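Local coordinates for protein Cg9734-pa (Drosophila melanogaster, PDB 2BK9) that binds a heme b whose iron takes two histidine axial ligands, and as a globin probably carries oxygen and may have peroxidase activity, at residues E104-L109 against A140-A145; R59-R64 against V94-R99; L28-N33 against K110-D115. The protein carries 1 engineered substitution. One frame throughout, in Å; residues are numbered along the deposited sequence. Where two conformers were deposited one is given.

Contact 1: residues E104-L109 against A140-A145. With HEM (protoporphyrin IX containing Fe), chain B.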
loop_
_atom_site.group_PDB
_atom_site.type_symbol
_atom_site.label_atom_id
_atom_site.label_comp_id
_atom_site.label_asym_id
_atom_site.label_seq_id
_atom_site.Cartn_x
_atom_site.Cartn_y
_atom_site.Cartn_z
ATOM N N GLU A 104 -1.671 -12.505 -5.902
ATOM C CA GLU A 104 -0.991 -12.998 -4.737
ATOM C C GLU A 104 0.043 -12.003 -4.205
ATOM O O GLU A 104 0.091 -11.776 -2.999
ATOM C CB GLU A 104 -0.324 -14.355 -5.045
ATOM C CG GLU A 104 0.347 -14.919 -3.804
ATOM C CD GLU A 104 1.220 -16.104 -4.015
ATOM O OE1 GLU A 104 1.443 -16.858 -3.040
ATOM O OE2 GLU A 104 1.669 -16.303 -5.157
ATOM N N SER A 105 0.838 -11.427 -5.103
ATOM C CA SER A 105 1.811 -10.437 -4.686
ATOM C C SER A 105 1.150 -9.232 -4.028
ATOM O O SER A 105 1.584 -8.773 -2.973
ATOM C CB SER A 105 2.613 -10.009 -5.905
ATOM O OG SER A 105 3.570 -9.050 -5.616
ATOM N N TYR A 106 0.103 -8.674 -4.628
ATOM C CA TYR A 106 -0.646 -7.622 -3.991
ATOM C C TYR A 106 -1.170 -8.053 -2.615
ATOM O O TYR A 106 -1.094 -7.285 -1.652
ATOM C CB TYR A 106 -1.802 -7.136 -4.835
ATOM C CG TYR A 106 -1.420 -6.172 -5.935
ATOM C CD1 TYR A 106 -1.015 -4.879 -5.654
ATOM C CD2 TYR A 106 -1.519 -6.558 -7.263
ATOM C CE1 TYR A 106 -0.722 -3.972 -6.632
ATOM C CE2 TYR A 106 -1.237 -5.647 -8.267
ATOM C CZ TYR A 106 -0.866 -4.351 -7.956
ATOM O OH TYR A 106 -0.617 -3.432 -8.926
ATOM N N ASN A 107 -1.720 -9.249 -2.506
ATOM C CA ASN A 107 -2.261 -9.722 -1.232
ATOM C C ASN A 107 -1.157 -9.916 -0.195
ATOM O O ASN A 107 -1.373 -9.653 0.991
ATOM C CB ASN A 107 -3.100 -10.968 -1.439
ATOM C CG ASN A 107 -4.444 -10.655 -2.024
ATOM O OD1 ASN A 107 -5.020 -9.591 -1.775
ATOM N ND2 ASN A 107 -4.966 -11.583 -2.844
ATOM N N GLN A 108 0.036 -10.317 -0.626
ATOM C CA GLN A 108 1.201 -10.358 0.234
ATOM C C GLN A 108 1.484 -8.960 0.814
ATOM O O GLN A 108 1.679 -8.787 2.019
ATOM C CB GLN A 108 2.419 -10.891 -0.552
ATOM C CG GLN A 108 2.364 -12.369 -0.807
ATOM C CD GLN A 108 3.411 -12.833 -1.803
ATOM O OE1 GLN A 108 4.003 -12.033 -2.522
ATOM N NE2 GLN A 108 3.643 -14.131 -1.850
ATOM N N LEU A 109 1.486 -7.941 -0.041
ATOM C CA LEU A 109 1.740 -6.595 0.413
ATOM C C LEU A 109 0.628 -6.099 1.324
ATOM O O LEU A 109 0.889 -5.361 2.276
ATOM C CB LEU A 109 1.919 -5.651 -0.794
ATOM C CG LEU A 109 2.353 -4.237 -0.424
ATOM C CD1 LEU A 109 3.715 -4.168 0.186
ATOM C CD2 LEU A 109 2.292 -3.312 -1.620
ATOM N N ALA A 140 -10.157 -3.840 -4.374
ATOM C CA ALA A 140 -11.228 -4.124 -5.342
ATOM C C ALA A 140 -10.966 -3.381 -6.640
ATOM O O ALA A 140 -11.170 -3.928 -7.714
ATOM N N ILE A 141 -10.502 -2.136 -6.539
ATOM C CA ILE A 141 -10.225 -1.341 -7.693
ATOM C C ILE A 141 -9.056 -1.931 -8.489
ATOM O O ILE A 141 -9.123 -2.095 -9.727
ATOM C CB ILE A 141 -9.956 0.113 -7.320
ATOM C CG1 ILE A 141 -11.157 0.767 -6.627
ATOM C CG2 ILE A 141 -9.524 0.866 -8.578
ATOM C CD1 ILE A 141 -10.850 2.055 -5.894
ATOM N N ILE A 142 -7.965 -2.271 -7.802
ATOM C CA ILE A 142 -6.835 -2.881 -8.480
ATOM C C ILE A 142 -7.288 -4.127 -9.219
ATOM O O ILE A 142 -6.931 -4.403 -10.375
ATOM C CB ILE A 142 -5.713 -3.256 -7.465
ATOM C CG1 ILE A 142 -5.180 -1.999 -6.740
ATOM C CG2 ILE A 142 -4.560 -4.000 -8.185
ATOM C CD1 ILE A 142 -4.204 -2.367 -5.677
ATOM N N PHE A 143 -8.034 -4.966 -8.513
ATOM C CA PHE A 143 -8.292 -6.330 -9.001
ATOM C C PHE A 143 -9.312 -6.400 -10.125
ATOM O O PHE A 143 -9.345 -7.401 -10.844
ATOM C CB PHE A 143 -8.692 -7.247 -7.845
ATOM C CG PHE A 143 -7.559 -7.627 -6.925
ATOM C CD1 PHE A 143 -6.292 -7.100 -7.010
ATOM C CD2 PHE A 143 -7.796 -8.544 -5.952
ATOM C CE1 PHE A 143 -5.268 -7.508 -6.161
ATOM C CE2 PHE A 143 -6.787 -8.910 -5.084
ATOM C CZ PHE A 143 -5.539 -8.394 -5.177
ATOM N N LYS A 144 -10.061 -5.334 -10.352
ATOM C CA LYS A 144 -10.909 -5.274 -11.547
ATOM C C LYS A 144 -10.127 -4.797 -12.758
ATOM O O LYS A 144 -10.724 -4.657 -13.813
ATOM C CB LYS A 144 -12.227 -4.486 -11.319
ATOM C CG LYS A 144 -12.071 -3.029 -11.102
ATOM C CD LYS A 144 -13.441 -2.365 -10.977
ATOM C CE LYS A 144 -13.412 -0.864 -10.581
ATOM N NZ LYS A 144 -12.711 -0.025 -11.582
ATOM N N ALA A 145 -8.819 -4.544 -12.632
ATOM C CA ALA A 145 -8.007 -4.119 -13.738
ATOM C C ALA A 145 -6.978 -5.158 -14.216
ATOM O O ALA A 145 -6.315 -4.901 -15.223
ATOM C CB ALA A 145 -7.282 -2.830 -13.390
HETATM C CHA HEM B . 6.593 0.783 -9.674
HETATM C CHB HEM B . 3.193 2.163 -6.565
HETATM C CHC HEM B . 2.797 -2.369 -5.150
HETATM C CHD HEM B . 6.476 -3.662 -7.896
HETATM C C1A HEM B . 5.655 1.520 -8.999
HETATM C C2A HEM B . 5.288 2.903 -9.310
HETATM C C3A HEM B . 4.318 3.305 -8.459
HETATM C C4A HEM B . 4.100 2.190 -7.582
HETATM C CMA HEM B . 3.559 4.640 -8.331
HETATM C CAA HEM B . 5.924 3.710 -10.447
HETATM C CBA HEM B . 5.347 3.290 -11.799
HETATM C CGA HEM B . 6.122 4.040 -12.850
HETATM O O1A HEM B . 7.269 3.623 -13.191
HETATM O O2A HEM B . 5.596 5.044 -13.357
HETATM C C1B HEM B . 2.814 1.050 -5.852
HETATM C C2B HEM B . 1.726 1.028 -4.915
HETATM C C3B HEM B . 1.616 -0.254 -4.518
HETATM C C4B HEM B . 2.575 -1.037 -5.236
HETATM C CMB HEM B . 0.933 2.235 -4.498
HETATM C CAB HEM B . 0.609 -0.853 -3.614
HETATM C CBB HEM B . 0.052 -0.257 -2.577
HETATM C C1C HEM B . 3.741 -3.134 -5.761
HETATM C C2C HEM B . 3.934 -4.573 -5.618
HETATM C C3C HEM B . 5.000 -4.929 -6.333
HETATM C C4C HEM B . 5.480 -3.736 -6.981
HETATM C CMC HEM B . 3.023 -5.474 -4.786
HETATM C CAC HEM B . 5.548 -6.328 -6.424
HETATM C CBC HEM B . 6.794 -6.688 -6.647
HETATM C C1D HEM B . 6.858 -2.577 -8.613
HETATM C C2D HEM B . 7.826 -2.580 -9.626
HETATM C C3D HEM B . 7.882 -1.261 -10.154
HETATM C C4D HEM B . 6.889 -0.527 -9.418
HETATM C CMD HEM B . 8.695 -3.757 -10.033
HETATM C CAD HEM B . 8.783 -0.795 -11.267
HETATM C CBD HEM B . 10.147 -0.436 -10.767
HETATM C CGD HEM B . 11.085 0.008 -11.845
HETATM O O1D HEM B . 12.295 0.180 -11.564
HETATM O O2D HEM B . 10.632 0.203 -13.004
HETATM N NA HEM B . 4.891 1.102 -7.961
HETATM N NB HEM B . 3.337 -0.234 -6.043
HETATM N NC HEM B . 4.702 -2.647 -6.609
HETATM N ND HEM B . 6.286 -1.328 -8.506
HETATM FE FE HEM B . 4.835 -0.756 -7.273
#
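Y106 and I142 mark the closest backbone approach, their CA atoms 9.0 Å apart, a spacing between helix 104-109 and the C-terminal turn of helix 125-143 that only side chains bridge. No hydrogen bond crosses it. I142 meets the phenol ring from above: its CG2 stands 3.9 Å from the centroid of the Y106 ring and 19° off the ring normal, which meets the definition of a CH-pi contact. The methyl is shifted toward the rim, so its nearest ring atoms are CE2 and CZ, while I142 CD1 reaches the CE1 side of Y106 at 4.0 Å. F143 uses its edge instead. With CG anti to the carbonyl carbon (chi1 -73°), the phenyl side chain runs antiparallel to that of Y106, alongside it, and Y106 CB lies in the plane of the F143 ring, 3.7 Å from its CE1. Next to it, N107 OD1 comes within 3.6 Å of F143 CZ, the amide turned 74° from the ring; ring C-H groups thus face a carbonyl oxygen at the exposed margin. The ring of Y139 also meets that of F143, and its hydroxyl is hydrogen-bonded to Y106 O.

The heme lies along an adjacent side of helix 104-109. L109 CD2 packs 3.6 Å from HEM CAB, and S105 OG, hydrogen-bonded to N38, sits 3.5 Å from HEM CAC. These two helices are the G and H helices of the globin fold. The chemistry is almost wholly dispersive, so shape fit, the methyl over the ring face and the phenyl edge against CB, probably helps hold Y106 beside the proximal histidine H96.

Contact 2: residues R59-R64 against V94-R99. With HEM (protoporphyrin IX containing Fe), chain B.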
loop_
_atom_site.group_PDB
_atom_site.type_symbol
_atom_site.label_atom_id
_atom_site.label_comp_id
_atom_site.label_asym_id
_atom_site.label_seq_id
_atom_site.Cartn_x
_atom_site.Cartn_y
_atom_site.Cartn_z
ATOM N N ARG A 59 13.955 3.205 -1.906
ATOM C CA ARG A 59 13.378 4.358 -1.210
ATOM C C ARG A 59 12.284 5.027 -2.032
ATOM O O ARG A 59 11.277 5.431 -1.484
ATOM C CB ARG A 59 14.471 5.352 -0.852
ATOM C CG ARG A 59 15.194 4.975 0.392
ATOM C CD ARG A 59 15.812 6.161 1.107
ATOM N NE ARG A 59 16.745 6.796 0.204
ATOM C CZ ARG A 59 17.989 6.376 -0.007
ATOM N NH1 ARG A 59 18.479 5.341 0.645
ATOM N NH2 ARG A 59 18.764 6.983 -0.881
ATOM N N ALA A 60 12.478 5.080 -3.345
ATOM C CA ALA A 60 11.492 5.671 -4.190
ATOM C C ALA A 60 10.192 4.861 -4.153
ATOM O O ALA A 60 9.123 5.432 -4.084
ATOM C CB ALA A 60 12.040 5.757 -5.613
ATOM N N HIS A 61 10.281 3.535 -4.231
ATOM C CA HIS A 61 9.055 2.741 -4.211
ATOM C C HIS A 61 8.379 2.784 -2.846
ATOM O O HIS A 61 7.165 2.851 -2.743
ATOM C CB HIS A 61 9.313 1.285 -4.655
ATOM C CG HIS A 61 8.057 0.548 -4.973
ATOM N ND1 HIS A 61 7.359 -0.200 -4.058
ATOM C CD2 HIS A 61 7.344 0.471 -6.116
ATOM C CE1 HIS A 61 6.268 -0.683 -4.639
ATOM N NE2 HIS A 61 6.240 -0.304 -5.892
ATOM N N ALA A 62 9.201 2.728 -1.787
ATOM C CA ALA A 62 8.673 2.813 -0.452
ATOM C C ALA A 62 7.864 4.106 -0.271
ATOM O O ALA A 62 6.781 4.141 0.319
ATOM C CB ALA A 62 9.816 2.693 0.533
ATOM N N GLY A 63 8.449 5.196 -0.730
ATOM C CA GLY A 63 7.829 6.513 -0.644
ATOM C C GLY A 63 6.579 6.609 -1.493
ATOM O O GLY A 63 5.598 7.250 -1.068
ATOM N N ARG A 64 6.550 5.946 -2.647
ATOM C CA ARG A 64 5.360 5.902 -3.475
ATOM C C ARG A 64 4.219 5.255 -2.754
ATOM O O ARG A 64 3.094 5.709 -2.867
ATOM C CB ARG A 64 5.637 5.155 -4.786
ATOM C CG ARG A 64 6.363 6.030 -5.848
ATOM C CD ARG A 64 6.911 5.280 -7.055
ATOM N NE ARG A 64 7.311 6.235 -8.094
ATOM C CZ ARG A 64 8.500 6.347 -8.644
ATOM N NH1 ARG A 64 9.477 5.510 -8.379
ATOM N NH2 ARG A 64 8.680 7.297 -9.543
ATOM N N VAL A 94 -2.701 -0.454 -13.482
ATOM C CA VAL A 94 -2.217 -0.529 -14.850
ATOM C C VAL A 94 -0.709 -0.311 -14.882
ATOM O O VAL A 94 -0.018 -0.969 -15.686
ATOM C CB VAL A 94 -3.001 0.443 -15.719
ATOM C CG1 VAL A 94 -2.414 0.494 -17.104
ATOM C CG2 VAL A 94 -4.464 -0.015 -15.773
ATOM N N SER A 95 -0.166 0.515 -14.016
ATOM C CA SER A 95 1.270 0.755 -13.979
ATOM C C SER A 95 2.083 -0.503 -13.689
ATOM O O SER A 95 3.260 -0.553 -14.030
ATOM C CB SER A 95 1.610 1.827 -12.914
ATOM O OG SER A 95 1.251 3.094 -13.380
ATOM N N HIS A 96 1.520 -1.496 -13.033
ATOM C CA HIS A 96 2.250 -2.709 -12.703
ATOM C C HIS A 96 2.077 -3.821 -13.720
ATOM O O HIS A 96 2.773 -4.822 -13.615
ATOM C CB HIS A 96 1.880 -3.174 -11.297
ATOM C CG HIS A 96 2.358 -2.263 -10.218
ATOM N ND1 HIS A 96 1.680 -1.132 -9.825
ATOM C CD2 HIS A 96 3.511 -2.272 -9.502
ATOM C CE1 HIS A 96 2.383 -0.519 -8.867
ATOM N NE2 HIS A 96 3.483 -1.204 -8.637
ATOM N N ILE A 97 1.172 -3.680 -14.683
ATOM C CA ILE A 97 0.973 -4.724 -15.696
ATOM C C ILE A 97 2.269 -5.126 -16.380
ATOM O O ILE A 97 2.528 -6.323 -16.555
ATOM C CB ILE A 97 -0.140 -4.316 -16.660
ATOM C CG1 ILE A 97 -1.476 -4.402 -15.938
ATOM C CG2 ILE A 97 -0.101 -5.172 -17.912
ATOM C CD1 ILE A 97 -2.633 -3.852 -16.736
ATOM N N PRO A 98 3.161 -4.182 -16.712
ATOM C CA PRO A 98 4.447 -4.544 -17.313
ATOM C C PRO A 98 5.412 -5.274 -16.395
ATOM O O PRO A 98 6.513 -5.569 -16.817
ATOM C CB PRO A 98 5.053 -3.167 -17.731
ATOM C CG PRO A 98 3.855 -2.319 -17.869
ATOM C CD PRO A 98 2.983 -2.714 -16.729
ATOM N N ARG A 99 5.072 -5.419 -15.140
ATOM C CA ARG A 99 5.886 -6.129 -14.193
ATOM C C ARG A 99 5.201 -7.392 -13.670
ATOM O O ARG A 99 5.704 -8.026 -12.768
ATOM C CB ARG A 99 6.237 -5.220 -13.011
ATOM C CG ARG A 99 7.101 -4.075 -13.382
ATOM C CD ARG A 99 8.508 -4.546 -13.815
ATOM N NE ARG A 99 9.329 -3.371 -14.116
ATOM C CZ ARG A 99 9.205 -2.602 -15.197
ATOM N NH1 ARG A 99 8.438 -2.968 -16.212
ATOM N NH2 ARG A 99 9.888 -1.482 -15.307
HETATM C CHA HEM B . 6.593 0.783 -9.674
HETATM C CHB HEM B . 3.193 2.163 -6.565
HETATM C CHC HEM B . 2.797 -2.369 -5.150
HETATM C CHD HEM B . 6.476 -3.662 -7.896
HETATM C C1A HEM B . 5.655 1.520 -8.999
HETATM C C2A HEM B . 5.288 2.903 -9.310
HETATM C C3A HEM B . 4.318 3.305 -8.459
HETATM C C4A HEM B . 4.100 2.190 -7.582
HETATM C CMA HEM B . 3.559 4.640 -8.331
HETATM C CAA HEM B . 5.924 3.710 -10.447
HETATM C CBA HEM B . 5.347 3.290 -11.799
HETATM C CGA HEM B . 6.122 4.040 -12.850
HETATM O O1A HEM B . 7.269 3.623 -13.191
HETATM O O2A HEM B . 5.596 5.044 -13.357
HETATM C C1B HEM B . 2.814 1.050 -5.852
HETATM C C2B HEM B . 1.726 1.028 -4.915
HETATM C C3B HEM B . 1.616 -0.254 -4.518
HETATM C C4B HEM B . 2.575 -1.037 -5.236
HETATM C CMB HEM B . 0.933 2.235 -4.498
HETATM C CAB HEM B . 0.609 -0.853 -3.614
HETATM C CBB HEM B . 0.052 -0.257 -2.577
HETATM C C1C HEM B . 3.741 -3.134 -5.761
HETATM C C2C HEM B . 3.934 -4.573 -5.618
HETATM C C3C HEM B . 5.000 -4.929 -6.333
HETATM C C4C HEM B . 5.480 -3.736 -6.981
HETATM C CMC HEM B . 3.023 -5.474 -4.786
HETATM C CAC HEM B . 5.548 -6.328 -6.424
HETATM C CBC HEM B . 6.794 -6.688 -6.647
HETATM C C1D HEM B . 6.858 -2.577 -8.613
HETATM C C2D HEM B . 7.826 -2.580 -9.626
HETATM C C3D HEM B . 7.882 -1.261 -10.154
HETATM C C4D HEM B . 6.889 -0.527 -9.418
HETATM C CMD HEM B . 8.695 -3.757 -10.033
HETATM C CAD HEM B . 8.783 -0.795 -11.267
HETATM C CBD HEM B . 10.147 -0.436 -10.767
HETATM C CGD HEM B . 11.085 0.008 -11.845
HETATM O O1D HEM B . 12.295 0.180 -11.564
HETATM O O2D HEM B . 10.632 0.203 -13.004
HETATM N NA HEM B . 4.891 1.102 -7.961
HETATM N NB HEM B . 3.337 -0.234 -6.043
HETATM N NC HEM B . 4.702 -2.647 -6.609
HETATM N ND HEM B . 6.286 -1.328 -8.506
HETATM FE FE HEM B . 4.835 -0.756 -7.273
#
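H61 and H96 face each other through the heme iron, each binding it by NE2 at 2.0 Å. Their NE2 atoms are 4.0 Å apart, the sum of the two bonds, so the ligands lie nearly in line on opposite faces of the porphyrin. The imidazole planes are roughly perpendicular: the H61 plane runs toward the meso carbon CHA, that of H96 toward the adjacent CHB.

Around this first shell, two arginines lie on the heme rim, one bonded and one packed. R99 NH2 donates to propionate HEM O2D at 2.9 Å (140° at the hydrogen), while its NH1 makes a hydrogen bond to P98 O at 3.3 Å, from above the carbonyl plane, a second hold on the guanidinium. R64, extended from CG to NE, lays CD 3.5 Å from HEM C3A, and a guanidinium face meets HEM CAA.

Further out, H96 ND1 is hydrogen-bonded to I92 O, four residues earlier, which fixes the ring's rotation, and F42 meets the H61 ring edge-to-face. Helices 56-75 and 81-96 are the globin E and F helices. With both axial positions filled, an external ligand such as oxygen would have to displace a histidine, probably the distal H61.

Contact 3: residues L28-N33 against K110-D115. With HEM (protoporphyrin IX containing Fe), chain B.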
loop_
_atom_site.group_PDB
_atom_site.type_symbol
_atom_site.label_atom_id
_atom_site.label_comp_id
_atom_site.label_asym_id
_atom_site.label_seq_id
_atom_site.Cartn_x
_atom_site.Cartn_y
_atom_site.Cartn_z
ATOM N N LEU A 28 8.125 -2.167 2.990
ATOM C CA LEU A 28 8.767 -2.872 1.900
ATOM C C LEU A 28 9.814 -3.872 2.366
ATOM O O LEU A 28 9.928 -4.945 1.781
ATOM C CB LEU A 28 9.238 -1.806 0.916
ATOM C CG LEU A 28 9.440 -2.173 -0.513
ATOM C CD1 LEU A 28 8.183 -2.718 -1.175
ATOM C CD2 LEU A 28 9.996 -1.018 -1.293
ATOM N N THR A 29 10.558 -3.574 3.425
ATOM C CA THR A 29 11.437 -4.605 3.958
ATOM C C THR A 29 10.643 -5.830 4.427
ATOM O O THR A 29 11.084 -6.951 4.198
ATOM C CB THR A 29 12.373 -4.143 5.070
ATOM O OG1 THR A 29 11.617 -3.666 6.182
ATOM C CG2 THR A 29 13.365 -3.106 4.596
ATOM N N GLN A 30 9.485 -5.625 5.056
ATOM C CA GLN A 30 8.715 -6.762 5.530
ATOM C C GLN A 30 8.188 -7.581 4.350
ATOM O O GLN A 30 8.177 -8.804 4.382
ATOM C CB GLN A 30 7.566 -6.308 6.467
ATOM C CG GLN A 30 6.710 -7.489 6.936
ATOM C CD GLN A 30 5.507 -7.230 7.832
ATOM O OE1 GLN A 30 4.736 -8.170 8.106
ATOM N NE2 GLN A 30 5.334 -6.028 8.350
ATOM N N PHE A 31 7.727 -6.875 3.329
ATOM C CA PHE A 31 7.272 -7.531 2.112
ATOM C C PHE A 31 8.362 -8.459 1.557
ATOM O O PHE A 31 8.104 -9.613 1.258
ATOM C CB PHE A 31 6.881 -6.442 1.151
ATOM C CG PHE A 31 6.381 -6.884 -0.194
ATOM C CD1 PHE A 31 5.277 -7.721 -0.344
ATOM C CD2 PHE A 31 6.964 -6.376 -1.327
ATOM C CE1 PHE A 31 4.784 -8.033 -1.583
ATOM C CE2 PHE A 31 6.450 -6.669 -2.574
ATOM C CZ PHE A 31 5.355 -7.508 -2.690
ATOM N N PHE A 32 9.562 -7.925 1.422
ATOM C CA PHE A 32 10.636 -8.720 0.831
ATOM C C PHE A 32 11.185 -9.787 1.779
ATOM O O PHE A 32 11.648 -10.821 1.326
ATOM C CB PHE A 32 11.769 -7.837 0.334
ATOM C CG PHE A 32 11.386 -6.900 -0.748
ATOM C CD1 PHE A 32 10.703 -7.332 -1.881
ATOM C CD2 PHE A 32 11.733 -5.555 -0.673
ATOM C CE1 PHE A 32 10.381 -6.433 -2.854
ATOM C CE2 PHE A 32 11.415 -4.675 -1.678
ATOM C CZ PHE A 32 10.775 -5.119 -2.769
ATOM N N ASN A 33 11.145 -9.523 3.080
ATOM C CA ASN A 33 11.584 -10.530 4.043
ATOM C C ASN A 33 10.686 -11.735 4.042
ATOM O O ASN A 33 11.148 -12.880 4.024
ATOM C CB ASN A 33 11.608 -9.863 5.434
ATOM C CG ASN A 33 12.259 -10.680 6.469
ATOM O OD1 ASN A 33 13.173 -11.447 6.191
ATOM N ND2 ASN A 33 11.787 -10.524 7.692
ATOM N N LYS A 110 -0.591 -6.493 1.023
ATOM C CA LYS A 110 -1.758 -6.019 1.780
ATOM C C LYS A 110 -1.618 -6.332 3.265
ATOM O O LYS A 110 -1.829 -5.479 4.136
ATOM C CB LYS A 110 -3.030 -6.682 1.240
ATOM C CG LYS A 110 -4.342 -6.285 1.834
ATOM C CD LYS A 110 -5.487 -7.172 1.214
ATOM C CE LYS A 110 -6.869 -6.580 1.302
ATOM N NZ LYS A 110 -7.830 -7.682 0.999
ATOM N N GLY A 111 -1.289 -7.582 3.579
ATOM C CA GLY A 111 -1.177 -7.959 4.949
ATOM C C GLY A 111 -0.053 -7.244 5.644
ATOM O O GLY A 111 -0.146 -6.895 6.806
ATOM N N VAL A 112 1.015 -6.967 4.917
ATOM C CA VAL A 112 2.172 -6.262 5.476
ATOM C C VAL A 112 1.840 -4.810 5.731
ATOM O O VAL A 112 2.200 -4.282 6.779
ATOM C CB VAL A 112 3.332 -6.400 4.534
ATOM C CG1 VAL A 112 4.382 -5.394 4.832
ATOM C CG2 VAL A 112 3.856 -7.856 4.488
ATOM N N ILE A 113 1.128 -4.150 4.831
ATOM C CA ILE A 113 0.700 -2.763 5.072
ATOM C C ILE A 113 -0.137 -2.687 6.334
ATOM O O ILE A 113 0.081 -1.845 7.198
ATOM C CB ILE A 113 -0.104 -2.236 3.861
ATOM C CG1 ILE A 113 0.826 -2.063 2.657
ATOM C CG2 ILE A 113 -0.800 -0.928 4.208
ATOM C CD1 ILE A 113 0.056 -1.825 1.383
ATOM N N LEU A 114 -1.125 -3.564 6.452
ATOM C CA LEU A 114 -1.992 -3.529 7.622
ATOM C C LEU A 114 -1.219 -3.830 8.904
ATOM O O LEU A 114 -1.461 -3.196 9.931
ATOM C CB LEU A 114 -3.168 -4.482 7.421
ATOM C CG LEU A 114 -4.196 -3.969 6.389
ATOM C CD1 LEU A 114 -5.128 -5.091 5.991
ATOM C CD2 LEU A 114 -4.972 -2.778 6.907
ATOM N N ASP A 115 -0.253 -4.732 8.832
ATOM C CA ASP A 115 0.585 -5.034 9.962
ATOM C C ASP A 115 1.388 -3.792 10.404
ATOM O O ASP A 115 1.465 -3.469 11.585
ATOM C CB ASP A 115 1.511 -6.179 9.584
ATOM C CG ASP A 115 2.404 -6.563 10.646
ATOM O OD1 ASP A 115 1.914 -7.276 11.554
ATOM O OD2 ASP A 115 3.606 -6.167 10.697
HETATM C CHA HEM B . 6.593 0.783 -9.674
HETATM C CHB HEM B . 3.193 2.163 -6.565
HETATM C CHC HEM B . 2.797 -2.369 -5.150
HETATM C CHD HEM B . 6.476 -3.662 -7.896
HETATM C C1A HEM B . 5.655 1.520 -8.999
HETATM C C2A HEM B . 5.288 2.903 -9.310
HETATM C C3A HEM B . 4.318 3.305 -8.459
HETATM C C4A HEM B . 4.100 2.190 -7.582
HETATM C CMA HEM B . 3.559 4.640 -8.331
HETATM C CAA HEM B . 5.924 3.710 -10.447
HETATM C CBA HEM B . 5.347 3.290 -11.799
HETATM C CGA HEM B . 6.122 4.040 -12.850
HETATM O O1A HEM B . 7.269 3.623 -13.191
HETATM O O2A HEM B . 5.596 5.044 -13.357
HETATM C C1B HEM B . 2.814 1.050 -5.852
HETATM C C2B HEM B . 1.726 1.028 -4.915
HETATM C C3B HEM B . 1.616 -0.254 -4.518
HETATM C C4B HEM B . 2.575 -1.037 -5.236
HETATM C CMB HEM B . 0.933 2.235 -4.498
HETATM C CAB HEM B . 0.609 -0.853 -3.614
HETATM C CBB HEM B . 0.052 -0.257 -2.577
HETATM C C1C HEM B . 3.741 -3.134 -5.761
HETATM C C2C HEM B . 3.934 -4.573 -5.618
HETATM C C3C HEM B . 5.000 -4.929 -6.333
HETATM C C4C HEM B . 5.480 -3.736 -6.981
HETATM C CMC HEM B . 3.023 -5.474 -4.786
HETATM C CAC HEM B . 5.548 -6.328 -6.424
HETATM C CBC HEM B . 6.794 -6.688 -6.647
HETATM C C1D HEM B . 6.858 -2.577 -8.613
HETATM C C2D HEM B . 7.826 -2.580 -9.626
HETATM C C3D HEM B . 7.882 -1.261 -10.154
HETATM C C4D HEM B . 6.889 -0.527 -9.418
HETATM C CMD HEM B . 8.695 -3.757 -10.033
HETATM C CAD HEM B . 8.783 -0.795 -11.267
HETATM C CBD HEM B . 10.147 -0.436 -10.767
HETATM C CGD HEM B . 11.085 0.008 -11.845
HETATM O O1D HEM B . 12.295 0.180 -11.564
HETATM O O2D HEM B . 10.632 0.203 -13.004
HETATM N NA HEM B . 4.891 1.102 -7.961
HETATM N NB HEM B . 3.337 -0.234 -6.043
HETATM N NC HEM B . 4.702 -2.647 -6.609
HETATM N ND HEM B . 6.286 -1.328 -8.506
HETATM FE FE HEM B . 4.835 -0.756 -7.273
#
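Q30 and V112 form the tight part of this crossing, in which helices 28-33 and 110-115 run at 138°, the axes of the two segments approaching to 9.2 Å. V112 presses both methyls along the aliphatic shaft of Q30: CG1 lies 3.7 Å from Q30 CB and also touches Q30 CD, while CG2 rests against Q30 CG and OE1. That length of contact depends on a fully extended glutamine, with CG opposite the backbone nitrogen (chi1 178°). Also on the buried side, V112 CG1 reaches F31 N at 4.0 Å, and the CA atoms of F31 and V112, 6.2 Å apart, are the closest pair of the two backbones.

Toward solvent the packing gives way to one polar bond. Q30 NE2 donates to D115 OD2 at 2.9 Å with 152° at the hydrogen; the donor comes from the anti side of the carboxylate, tilted out of its plane, and amide and carboxylate stand almost perpendicular. Q30 OE1 accepts from R34 NE, so both ends of the amide are engaged and its flip is set. An alanine here would strip the methylene cover from V112 and would probably leave D115 and R34 without their amide partner.

F31 turns from the crossing to the heme, its CZ 3.7 Å from HEM CMC. The pair corresponds to the B and G helices of the globin fold. Helix 56-75 flanks one side, where L28 touches F58 and H61; helix 125-143 flanks the other, where L114 meets W131 and V135 and K110 makes a salt bridge with D136.

In the fold
All three contacts touch the heme, but differently. Contact 2 is wholly buried and works by coordination: its helices barely touch, and the iron joins them. Contacts 1 and 3 are partly buried helix packings of similar extent that share helix 103-120, the first apolar with an amide at its margin, the third closed toward solvent by a hydrogen bond to a carboxylate. They meet where F31 CE1 comes within 3.6 Å of S105 O. Each also reaches an axial ligand: Y106 OH packs 3.4 Å from H96 ND1, and L28 CD2 lies 3.9 Å from H61 ND1. Helix packing thus comes up against the axial ligands on both heme faces.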